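Local atomic coordinates of serpin (Taeniopygia guttata, PDB entry 5HGC), a protein that belongs to the serpin family, probably inhibits serine-type endopeptidases, and is seen here with cortisol bound. Residues A[49-61]-A[292-306]. Residues are numbered along the deposited sequence; the frame is centred on the assembly and turned at random.
Sequences LALGARSATQSQI and GIVDVFTNQADLSGI. Unlike the reference sequence in segment 292-306: Asn299 (reference Ser).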
loop_
_atom_site.group_PDB
_atom_site.type_symbol
_atom_site.label_atom_id
_atom_site.label_comp_id
_atom_site.label_asym_id
_atom_site.label_seq_id
_atom_site.Cartn_x
_atom_site.Cartn_y
_atom_site.Cartn_z
ATOM N N LEU A 49 -16.387 4.010 2.053
ATOM C CA LEU A 49 -17.220 5.200 1.852
ATOM C C LEU A 49 -18.347 4.971 0.885
ATOM O O LEU A 49 -19.475 5.465 1.084
ATOM C CB LEU A 49 -16.444 6.406 1.363
ATOM C CG LEU A 49 -15.635 7.160 2.406
ATOM C CD1 LEU A 49 -15.137 8.412 1.711
ATOM C CD2 LEU A 49 -16.456 7.546 3.630
ATOM N N ALA A 50 -18.070 4.219 -0.172
ATOM C CA ALA A 50 -19.123 3.929 -1.140
ATOM C C ALA A 50 -20.366 3.293 -0.480
ATOM O O ALA A 50 -21.483 3.492 -0.969
ATOM C CB ALA A 50 -18.606 3.062 -2.264
ATOM N N LEU A 51 -20.176 2.544 0.607
ATOM C CA LEU A 51 -21.318 1.958 1.320
ATOM C C LEU A 51 -22.319 3.025 1.635
ATOM O O LEU A 51 -23.520 2.818 1.455
ATOM C CB LEU A 51 -20.936 1.302 2.649
ATOM C CG LEU A 51 -20.469 -0.126 2.545
ATOM C CD1 LEU A 51 -20.135 -0.653 3.943
ATOM C CD2 LEU A 51 -21.578 -0.924 1.882
ATOM N N GLY A 52 -21.801 4.167 2.099
ATOM C CA GLY A 52 -22.641 5.274 2.453
ATOM C C GLY A 52 -22.964 6.303 1.384
ATOM O O GLY A 52 -23.685 7.257 1.689
ATOM N N ALA A 53 -22.426 6.153 0.169
ATOM C CA ALA A 53 -22.572 7.180 -0.850
ATOM C C ALA A 53 -23.750 6.824 -1.715
ATOM O O ALA A 53 -24.196 5.666 -1.732
ATOM C CB ALA A 53 -21.301 7.358 -1.667
ATOM N N ARG A 54 -24.300 7.840 -2.384
ATOM C CA ARG A 54 -25.429 7.659 -3.285
ATOM C C ARG A 54 -25.128 8.335 -4.623
ATOM O O ARG A 54 -24.267 9.241 -4.691
ATOM C CB ARG A 54 -26.745 8.160 -2.639
ATOM C CG ARG A 54 -27.238 7.365 -1.408
ATOM C CD ARG A 54 -27.585 5.859 -1.579
ATOM N NE ARG A 54 -27.971 5.218 -0.288
ATOM C CZ ARG A 54 -27.140 4.661 0.636
ATOM N NH1 ARG A 54 -25.802 4.607 0.463
ATOM N NH2 ARG A 54 -27.658 4.122 1.759
ATOM N N SER A 55 -25.802 7.875 -5.689
ATOM C CA SER A 55 -25.778 8.571 -6.979
ATOM C C SER A 55 -24.353 8.763 -7.566
ATOM O O SER A 55 -23.575 7.802 -7.665
ATOM C CB SER A 55 -26.561 9.909 -6.884
ATOM O OG SER A 55 -27.953 9.625 -6.847
ATOM N N ALA A 56 -24.019 10.003 -7.926
ATOM C CA ALA A 56 -22.805 10.283 -8.665
ATOM C C ALA A 56 -21.602 10.291 -7.737
ATOM O O ALA A 56 -20.480 9.976 -8.177
ATOM C CB ALA A 56 -22.921 11.611 -9.409
ATOM N N THR A 57 -21.825 10.651 -6.465
ATOM C CA THR A 57 -20.778 10.465 -5.438
ATOM C C THR A 57 -20.308 9.002 -5.390
ATOM O O THR A 57 -19.126 8.736 -5.424
ATOM C CB THR A 57 -21.231 10.922 -4.060
ATOM O OG1 THR A 57 -21.663 12.256 -4.204
ATOM C CG2 THR A 57 -20.055 10.925 -3.048
ATOM N N GLN A 58 -21.263 8.089 -5.370
ATOM C CA GLN A 58 -20.987 6.712 -5.239
ATOM C C GLN A 58 -20.338 6.118 -6.502
ATOM O O GLN A 58 -19.342 5.350 -6.398
ATOM C CB GLN A 58 -22.260 5.978 -4.854
ATOM C CG GLN A 58 -21.969 4.528 -4.787
ATOM C CD GLN A 58 -23.172 3.711 -4.552
ATOM O OE1 GLN A 58 -23.935 3.422 -5.464
ATOM N NE2 GLN A 58 -23.330 3.278 -3.324
ATOM N N SER A 59 -20.899 6.464 -7.664
ATOM C CA SER A 59 -20.433 5.976 -8.970
ATOM C C SER A 59 -18.985 6.428 -9.241
ATOM O O SER A 59 -18.182 5.631 -9.740
ATOM C CB SER A 59 -21.363 6.439 -10.104
ATOM O OG SER A 59 -21.040 7.762 -10.527
ATOM N N GLN A 60 -18.662 7.678 -8.898
ATOM C CA GLN A 60 -17.296 8.192 -9.046
ATOM C C GLN A 60 -16.290 7.495 -8.139
ATOM O O GLN A 60 -15.112 7.315 -8.530
ATOM C CB GLN A 60 -17.198 9.670 -8.721
ATOM C CG GLN A 60 -17.711 10.608 -9.769
ATOM C CD GLN A 60 -17.697 12.046 -9.258
ATOM O OE1 GLN A 60 -17.070 12.368 -8.226
ATOM N NE2 GLN A 60 -18.386 12.927 -9.980
ATOM N N ILE A 61 -16.725 7.158 -6.912
ATOM C CA ILE A 61 -15.840 6.422 -5.988
ATOM C C ILE A 61 -15.490 5.073 -6.650
ATOM O O ILE A 61 -14.335 4.765 -6.836
ATOM C CB ILE A 61 -16.417 6.248 -4.558
ATOM C CG1 ILE A 61 -16.490 7.611 -3.851
ATOM C CG2 ILE A 61 -15.480 5.382 -3.719
ATOM C CD1 ILE A 61 -17.415 7.636 -2.650
ATOM N N GLY A 292 -10.589 11.125 -10.793
ATOM C CA GLY A 292 -12.009 11.220 -11.094
ATOM C C GLY A 292 -12.938 11.078 -9.896
ATOM O O GLY A 292 -14.146 10.857 -10.084
ATOM N N ILE A 293 -12.395 11.191 -8.679
ATOM C CA ILE A 293 -13.226 11.107 -7.469
ATOM C C ILE A 293 -13.328 12.533 -6.951
ATOM O O ILE A 293 -12.375 13.055 -6.345
ATOM C CB ILE A 293 -12.659 10.172 -6.377
ATOM C CG1 ILE A 293 -12.344 8.782 -6.919
ATOM C CG2 ILE A 293 -13.675 10.018 -5.258
ATOM C CD1 ILE A 293 -11.461 7.967 -5.985
ATOM N N VAL A 294 -14.494 13.152 -7.184
ATOM C CA VAL A 294 -14.632 14.609 -7.089
ATOM C C VAL A 294 -15.654 15.043 -6.055
ATOM O O VAL A 294 -15.295 15.752 -5.110
ATOM C CB VAL A 294 -14.965 15.250 -8.482
ATOM C CG1 VAL A 294 -15.334 16.745 -8.362
ATOM C CG2 VAL A 294 -13.803 15.039 -9.466
ATOM N N ASP A 295 -16.909 14.635 -6.275
ATOM C CA ASP A 295 -18.075 15.098 -5.521
ATOM C C ASP A 295 -17.998 14.795 -4.046
ATOM O O ASP A 295 -18.521 15.562 -3.253
ATOM C CB ASP A 295 -19.350 14.432 -6.030
ATOM C CG ASP A 295 -19.667 14.761 -7.491
ATOM O OD1 ASP A 295 -18.915 15.554 -8.145
ATOM O OD2 ASP A 295 -20.694 14.196 -7.976
ATOM N N VAL A 296 -17.360 13.671 -3.692
ATOM C CA VAL A 296 -17.211 13.243 -2.304
ATOM C C VAL A 296 -16.466 14.278 -1.469
ATOM O O VAL A 296 -16.654 14.374 -0.247
ATOM C CB VAL A 296 -16.547 11.836 -2.195
ATOM C CG1 VAL A 296 -15.039 11.889 -2.371
ATOM C CG2 VAL A 296 -16.914 11.182 -0.868
ATOM N N PHE A 297 -15.613 15.046 -2.132
ATOM C CA PHE A 297 -14.849 16.067 -1.427
ATOM C C PHE A 297 -15.556 17.444 -1.378
ATOM O O PHE A 297 -15.145 18.341 -0.642
ATOM C CB PHE A 297 -13.447 16.141 -2.004
ATOM C CG PHE A 297 -12.701 14.842 -1.935
ATOM C CD1 PHE A 297 -12.258 14.340 -0.709
ATOM C CD2 PHE A 297 -12.411 14.128 -3.109
ATOM C CE1 PHE A 297 -11.539 13.165 -0.662
ATOM C CE2 PHE A 297 -11.686 12.950 -3.068
ATOM C CZ PHE A 297 -11.253 12.470 -1.840
ATOM N N THR A 298 -16.650 17.571 -2.117
ATOM C CA THR A 298 -17.276 18.858 -2.315
ATOM C C THR A 298 -18.641 18.900 -1.643
ATOM O O THR A 298 -19.159 17.887 -1.120
ATOM C CB THR A 298 -17.416 19.195 -3.833
ATOM O OG1 THR A 298 -18.383 18.341 -4.459
ATOM C CG2 THR A 298 -16.089 19.060 -4.582
ATOM N N ASN A 299 -19.239 20.080 -1.692
ATOM C CA ASN A 299 -20.564 20.272 -1.145
ATOM C C ASN A 299 -21.614 19.635 -2.015
ATOM O O ASN A 299 -22.795 19.690 -1.715
ATOM C CB ASN A 299 -20.832 21.756 -0.848
ATOM C CG ASN A 299 -20.288 22.188 0.509
ATOM O OD1 ASN A 299 -19.813 21.371 1.310
ATOM N ND2 ASN A 299 -20.357 23.485 0.778
ATOM N N GLN A 300 -21.184 18.954 -3.059
ATOM C CA GLN A 300 -22.143 18.253 -3.886
ATOM C C GLN A 300 -22.157 16.770 -3.505
ATOM O O GLN A 300 -22.898 15.999 -4.119
ATOM C CB GLN A 300 -21.889 18.478 -5.400
ATOM C CG GLN A 300 -22.132 19.914 -5.890
ATOM C CD GLN A 300 -20.942 20.862 -5.600
ATOM O OE1 GLN A 300 -19.832 20.670 -6.130
ATOM N NE2 GLN A 300 -21.168 21.885 -4.745
ATOM N N ALA A 301 -21.340 16.378 -2.506
ATOM C CA ALA A 301 -21.311 14.978 -1.970
ATOM C C ALA A 301 -22.682 14.532 -1.557
ATOM O O ALA A 301 -23.374 15.297 -0.917
ATOM C CB ALA A 301 -20.383 14.881 -0.783
ATOM N N ASP A 302 -23.101 13.339 -1.971
ATOM C CA ASP A 302 -24.260 12.681 -1.377
ATOM C C ASP A 302 -23.743 11.502 -0.532
ATOM O O ASP A 302 -23.590 10.343 -1.021
ATOM C CB ASP A 302 -25.236 12.211 -2.440
ATOM C CG ASP A 302 -26.498 11.640 -1.855
ATOM O OD1 ASP A 302 -26.586 11.551 -0.601
ATOM O OD2 ASP A 302 -27.428 11.302 -2.642
ATOM N N LEU A 303 -23.427 11.814 0.724
ATOM C CA LEU A 303 -23.147 10.786 1.751
ATOM C C LEU A 303 -24.353 10.503 2.693
ATOM O O LEU A 303 -24.188 10.264 3.911
ATOM C CB LEU A 303 -21.840 11.105 2.511
ATOM C CG LEU A 303 -20.593 11.087 1.593
ATOM C CD1 LEU A 303 -19.385 11.522 2.386
ATOM C CD2 LEU A 303 -20.318 9.736 0.905
ATOM N N SER A 304 -25.558 10.500 2.105
ATOM C CA SER A 304 -26.781 10.446 2.900
ATOM C C SER A 304 -26.957 9.089 3.561
ATOM O O SER A 304 -27.620 9.007 4.594
ATOM C CB SER A 304 -28.018 10.844 2.087
ATOM O OG SER A 304 -28.279 9.909 1.048
ATOM N N GLY A 305 -26.333 8.048 2.983
ATOM C CA GLY A 305 -26.212 6.740 3.590
ATOM C C GLY A 305 -25.420 6.722 4.874
ATOM O O GLY A 305 -25.518 5.739 5.637
ATOM N N ILE A 306 -24.648 7.785 5.150
ATOM C CA ILE A 306 -23.875 7.883 6.448
ATOM C C ILE A 306 -24.651 8.606 7.550
ATOM O O ILE A 306 -24.782 8.103 8.661
ATOM C CB ILE A 306 -22.433 8.463 6.250
ATOM C CG1 ILE A 306 -21.654 7.585 5.204
ATOM C CG2 ILE A 306 -21.654 8.576 7.566
ATOM C CD1 ILE A 306 -20.320 8.146 4.753
HETATM O O HOH W 1 -26.245 3.390 4.399
HETATM O O HOH W 2 -29.063 11.564 -5.517
HETATM O O HOH W 3 -17.425 11.178 -5.499
HETATM O O HOH W 4 -14.918 8.225 -11.362
#
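Gln60, on helix 55-64, lays its side chain along Gly292 and grips the start of the 295-297 3-10 turn. Extended beyond CG (chi2 174°), the chain carries OE1 to two successive amides: Val294 N at 2.9 Å, from above the carbonyl plane, and Asp295 N at 3.0 Å, in that plane on a lone pair. A water that also bridges Thr57 O and Val296 N donates to OE1 as well. NE2 gives a weak bond to Asp295 OD1, with amide and carboxylate planes 62° apart. A leucine in place of Gln60 would probably leave both amides without their shared acceptor and free the Asp295 carboxylate to turn. One helical turn earlier, Thr57 divides its two branches: OG1 takes a nearly straight bond from Asp302 N (2.9 Å, 172°), while CG2 presses on Val296 CB at 3.7 Å. Asp302 O in turn accepts from Arg54 N at 2.9 Å, and its OD1 closes an Asx turn onto Ser304 N at the start of helix 304-307. There Gly305 CA lies 3.3 Å above the Arg54 guanidinium plane. Deeper, Leu303 CD2 meets Ala53 CB. The contact thus fastens the junction of helices 39-52 and 55-64 to the loop joining helices 285-290 and 304-307; Val296 also packs on Val314, Ile306 on Phe115 of helix 113-123, and Leu51 borders the bound diamino sugar.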